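PDB 6KJK: N-terminal domain of PorA (28-171), which is the N-terminal part of PorA, a type IX secretion system cargo protein that affects PorXY-SigP signalling in Porphyromonas gingivalis. Local coordinates for residues E90-R95 with F109-F114. Residues are numbered along the deposited sequence; the frame is centred on the assembly and turned at random. Where two conformers were deposited one is given.
Sequences EPLSLR and FTFSCF
L92 lays both of its methyl groups over one face of the F111 ring. CD1 stands above the ring, 3.9 Å from the F111 centroid and 21° off the normal, a CH-pi contact displaced toward the rim; its nearest ring carbons are CE1 and CZ. CD2 of L92 rests on the same face, over the other side of the ring, 3.7 Å from CE2 of F111. The two side chains approach from opposite directions, and both have CG anti to the backbone N (chi1 170° for L92, 172° for F111), which carries the isobutyl fork and the ring into the space between the strands. Two residues on, L94 meets F109 differently, through CD2 alone, near the root of the ring: CD2 of L94 lies 3.7 Å from CG of F109 and touches CB as well. That methyl sits off-centre to the F109 ring, 4.2 Å from the centroid, and approaches obliquely. No hydrogen bond joins the segments, and the CA of L94 and the CA of F111, the closest pair in register, are 9.2 Å apart, as expected for apolar packing between sheets. T110 points away from this interface and bonds through its hydroxyl to N128, as S112 does to T126. The four side chains form part of the buried core of a beta-sandwich-like domain: strand 90-99 lies between strands 31-42 and 64-69 in one sheet, while strand 105-115 lies between strands 48-58 and 125-133 in the other, with F65, L67, V127, I129 and F131 packed around them.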
ATOM      1  N   GLU A  90      -1.966   0.510  12.792  1.00 13.82           N
ATOM      2  CA  GLU A  90      -0.593   0.416  12.386  1.00 12.43           C
ATOM      3  C   GLU A  90      -0.398   1.219  11.099  1.00 11.60           C
ATOM      4  O   GLU A  90      -1.105   0.970  10.105  1.00 11.77           O
ATOM      5  CB  GLU A  90      -0.210  -1.018  12.144  1.00 13.65           C
ATOM      6  CG  GLU A  90       1.249  -1.192  11.747  1.00 14.45           C
ATOM      7  CD  GLU A  90       2.229  -0.929  12.901  1.00 15.03           C
ATOM      8  OE1 GLU A  90       1.862  -0.244  13.880  1.00 18.72           O
ATOM      9  OE2 GLU A  90       3.380  -1.415  12.789  1.00 19.13           O
ATOM     10  N   PRO A  91       0.544   2.141  11.058  1.00 10.10           N
ATOM     11  CA  PRO A  91       0.783   2.873   9.802  1.00 10.66           C
ATOM     12  C   PRO A  91       1.151   1.942   8.660  1.00  9.76           C
ATOM     13  O   PRO A  91       1.843   0.935   8.828  1.00 10.17           O
ATOM     14  CB  PRO A  91       1.962   3.798  10.148  1.00 11.34           C
ATOM     15  CG  PRO A  91       1.849   3.981  11.636  1.00 12.88           C
ATOM     16  CD  PRO A  91       1.343   2.682  12.177  1.00 12.47           C
ATOM     17  N   LEU A  92       0.703   2.317   7.476  1.00  9.81           N
ATOM     18  CA  LEU A  92       0.934   1.605   6.240  1.00  8.94           C
ATOM     19  C   LEU A  92       1.354   2.628   5.204  1.00 10.20           C
ATOM     20  O   LEU A  92       0.676   3.644   5.022  1.00 10.68           O
ATOM     21  CB  LEU A  92      -0.390   0.973   5.776  1.00 10.36           C
ATOM     22  CG  LEU A  92      -0.405   0.390   4.375  1.00  9.22           C
ATOM     23  CD1 LEU A  92       0.621  -0.752   4.213  1.00 12.09           C
ATOM     24  CD2 LEU A  92      -1.823  -0.074   4.052  1.00 12.13           C
ATOM     25  N   SER A  93       2.453   2.378   4.513  1.00  8.84           N
ATOM     26  CA  SER A  93       2.802   3.250   3.405  1.00  9.85           C
ATOM     27  C   SER A  93       3.338   2.439   2.238  1.00  9.65           C
ATOM     28  O   SER A  93       3.907   1.353   2.406  1.00  9.54           O
ATOM     29  CB  SER A  93       3.781   4.349   3.776  1.00 12.49           C
ATOM     30  OG  SER A  93       5.030   3.825   4.122  1.00 14.67           O
ATOM     31  N   LEU A  94       3.168   2.991   1.046  1.00  9.38           N
ATOM     32  CA  LEU A  94       3.721   2.396  -0.162  1.00  9.01           C
ATOM     33  C   LEU A  94       4.295   3.516  -1.005  1.00  9.63           C
ATOM     34  O   LEU A  94       3.563   4.442  -1.376  1.00 10.99           O
ATOM     35  CB  LEU A  94       2.622   1.653  -0.938  1.00  9.88           C
ATOM     36  CG  LEU A  94       3.056   0.951  -2.222  1.00 10.06           C
ATOM     37  CD1 LEU A  94       4.036  -0.156  -1.913  1.00 10.93           C
ATOM     38  CD2 LEU A  94       1.836   0.404  -2.973  1.00 12.67           C
ATOM     39  N   ARG A  95       5.581   3.450  -1.287  1.00 10.68           N
ATOM     40  CA  ARG A  95       6.248   4.452  -2.086  1.00 10.62           C
ATOM     41  C   ARG A  95       6.551   3.846  -3.447  1.00 11.76           C
ATOM     42  O   ARG A  95       7.055   2.715  -3.541  1.00 13.68           O
ATOM     43  CB  ARG A  95       7.555   4.828  -1.406  1.00 12.98           C
ATOM     44  CG  ARG A  95       7.403   5.761  -0.222  1.00 20.19           C
ATOM     45  CD  ARG A  95       8.773   5.914   0.439  1.00 26.78           C
ATOM     46  NE  ARG A  95       8.890   7.024   1.386  1.00 39.61           N
ATOM     47  CZ  ARG A  95       8.687   6.912   2.695  1.00 44.15           C
ATOM     48  NH1 ARG A  95       8.313   5.746   3.215  1.00 44.75           N
ATOM     49  NH2 ARG A  95       8.831   7.971   3.485  1.00 50.84           N
ATOM     50  N   PHE A 109      -1.272  -1.006  -7.728  1.00 10.09           N
ATOM     51  CA  PHE A 109      -0.918  -2.010  -6.749  1.00 10.28           C
ATOM     52  C   PHE A 109      -2.164  -2.419  -5.998  1.00 11.19           C
ATOM     53  O   PHE A 109      -3.115  -1.634  -5.868  1.00 12.60           O
ATOM     54  CB  PHE A 109       0.093  -1.443  -5.743  1.00 10.63           C
ATOM     55  CG  PHE A 109       1.396  -1.018  -6.388  1.00  9.62           C
ATOM     56  CD1 PHE A 109       1.553   0.253  -6.914  1.00 10.82           C
ATOM     57  CD2 PHE A 109       2.459  -1.917  -6.490  1.00 10.83           C
ATOM     58  CE1 PHE A 109       2.765   0.624  -7.487  1.00 11.86           C
ATOM     59  CE2 PHE A 109       3.641  -1.534  -7.043  1.00 12.24           C
ATOM     60  CZ  PHE A 109       3.809  -0.275  -7.536  1.00 10.34           C
ATOM     61  N   THR A 110      -2.147  -3.626  -5.466  1.00 10.05           N
ATOM     62  CA  THR A 110      -3.157  -4.043  -4.500  1.00 10.39           C
ATOM     63  C   THR A 110      -2.428  -4.453  -3.241  1.00 10.12           C
ATOM     64  O   THR A 110      -1.422  -5.161  -3.314  1.00 10.91           O
ATOM     65  CB  THR A 110      -4.016  -5.188  -5.045  1.00 11.40           C
ATOM     66  OG1 THR A 110      -4.683  -4.737  -6.235  1.00 13.34           O
ATOM     67  CG2 THR A 110      -5.055  -5.648  -4.024  1.00 12.14           C
ATOM     68  N   PHE A 111      -2.915  -3.993  -2.099  1.00  9.63           N
ATOM     69  CA  PHE A 111      -2.398  -4.382  -0.795  1.00  9.93           C
ATOM     70  C   PHE A 111      -3.517  -5.110  -0.072  1.00  8.72           C
ATOM     71  O   PHE A 111      -4.650  -4.587   0.014  1.00 10.49           O
ATOM     72  CB  PHE A 111      -1.977  -3.151   0.002  1.00 10.77           C
ATOM     73  CG  PHE A 111      -1.626  -3.469   1.429  1.00 10.61           C
ATOM     74  CD1 PHE A 111      -0.345  -3.895   1.779  1.00 10.68           C
ATOM     75  CD2 PHE A 111      -2.591  -3.383   2.419  1.00 10.85           C
ATOM     76  CE1 PHE A 111      -0.033  -4.183   3.117  1.00 11.85           C
ATOM     77  CE2 PHE A 111      -2.299  -3.684   3.750  1.00 12.66           C
ATOM     78  CZ  PHE A 111      -1.022  -4.067   4.084  1.00 12.93           C
ATOM     79  N   SER A 112      -3.204  -6.254   0.520  1.00  9.21           N
ATOM     80  CA  SER A 112      -4.147  -6.908   1.417  1.00 10.58           C
ATOM     81  C   SER A 112      -3.481  -7.300   2.715  1.00 11.04           C
ATOM     82  O   SER A 112      -2.308  -7.668   2.763  1.00 11.27           O
ATOM     83  CB  SER A 112      -4.746  -8.185   0.805  1.00 12.51           C
ATOM     84  OG  SER A 112      -5.504  -7.878  -0.354  1.00 13.82           O
ATOM     85  N   CYS A 113      -4.293  -7.286   3.749  1.00 12.56           N
ATOM     86  CA  CYS A 113      -3.942  -7.786   5.068  0.54 14.57           C
ATOM     87  C   CYS A 113      -4.451  -9.224   5.174  1.00 15.64           C
ATOM     88  O   CYS A 113      -5.620  -9.480   4.875  1.00 18.72           O
ATOM     89  CB  CYS A 113      -4.669  -6.904   6.097  0.54 17.32           C
ATOM     90  SG  CYS A 113      -4.143  -6.966   7.787  0.54 14.82           S
ATOM     91  N   PHE A 114      -3.594 -10.139   5.594  1.00 14.19           N
ATOM     92  CA  PHE A 114      -4.004 -11.517   5.778  1.00 15.77           C
ATOM     93  C   PHE A 114      -3.784 -11.910   7.230  1.00 19.51           C
ATOM     94  O   PHE A 114      -2.862 -11.396   7.886  1.00 17.07           O
ATOM     95  CB  PHE A 114      -3.111 -12.438   4.955  1.00 18.13           C
ATOM     96  CG  PHE A 114      -3.315 -12.321   3.481  1.00 16.05           C
ATOM     97  CD1 PHE A 114      -2.653 -11.340   2.731  1.00 15.97           C
ATOM     98  CD2 PHE A 114      -4.139 -13.222   2.822  1.00 22.13           C
ATOM     99  CE1 PHE A 114      -2.839 -11.263   1.358  1.00 16.55           C
ATOM    100  CE2 PHE A 114      -4.315 -13.139   1.448  1.00 24.96           C
ATOM    101  CZ  PHE A 114      -3.657 -12.151   0.729  1.00 19.23           C
TER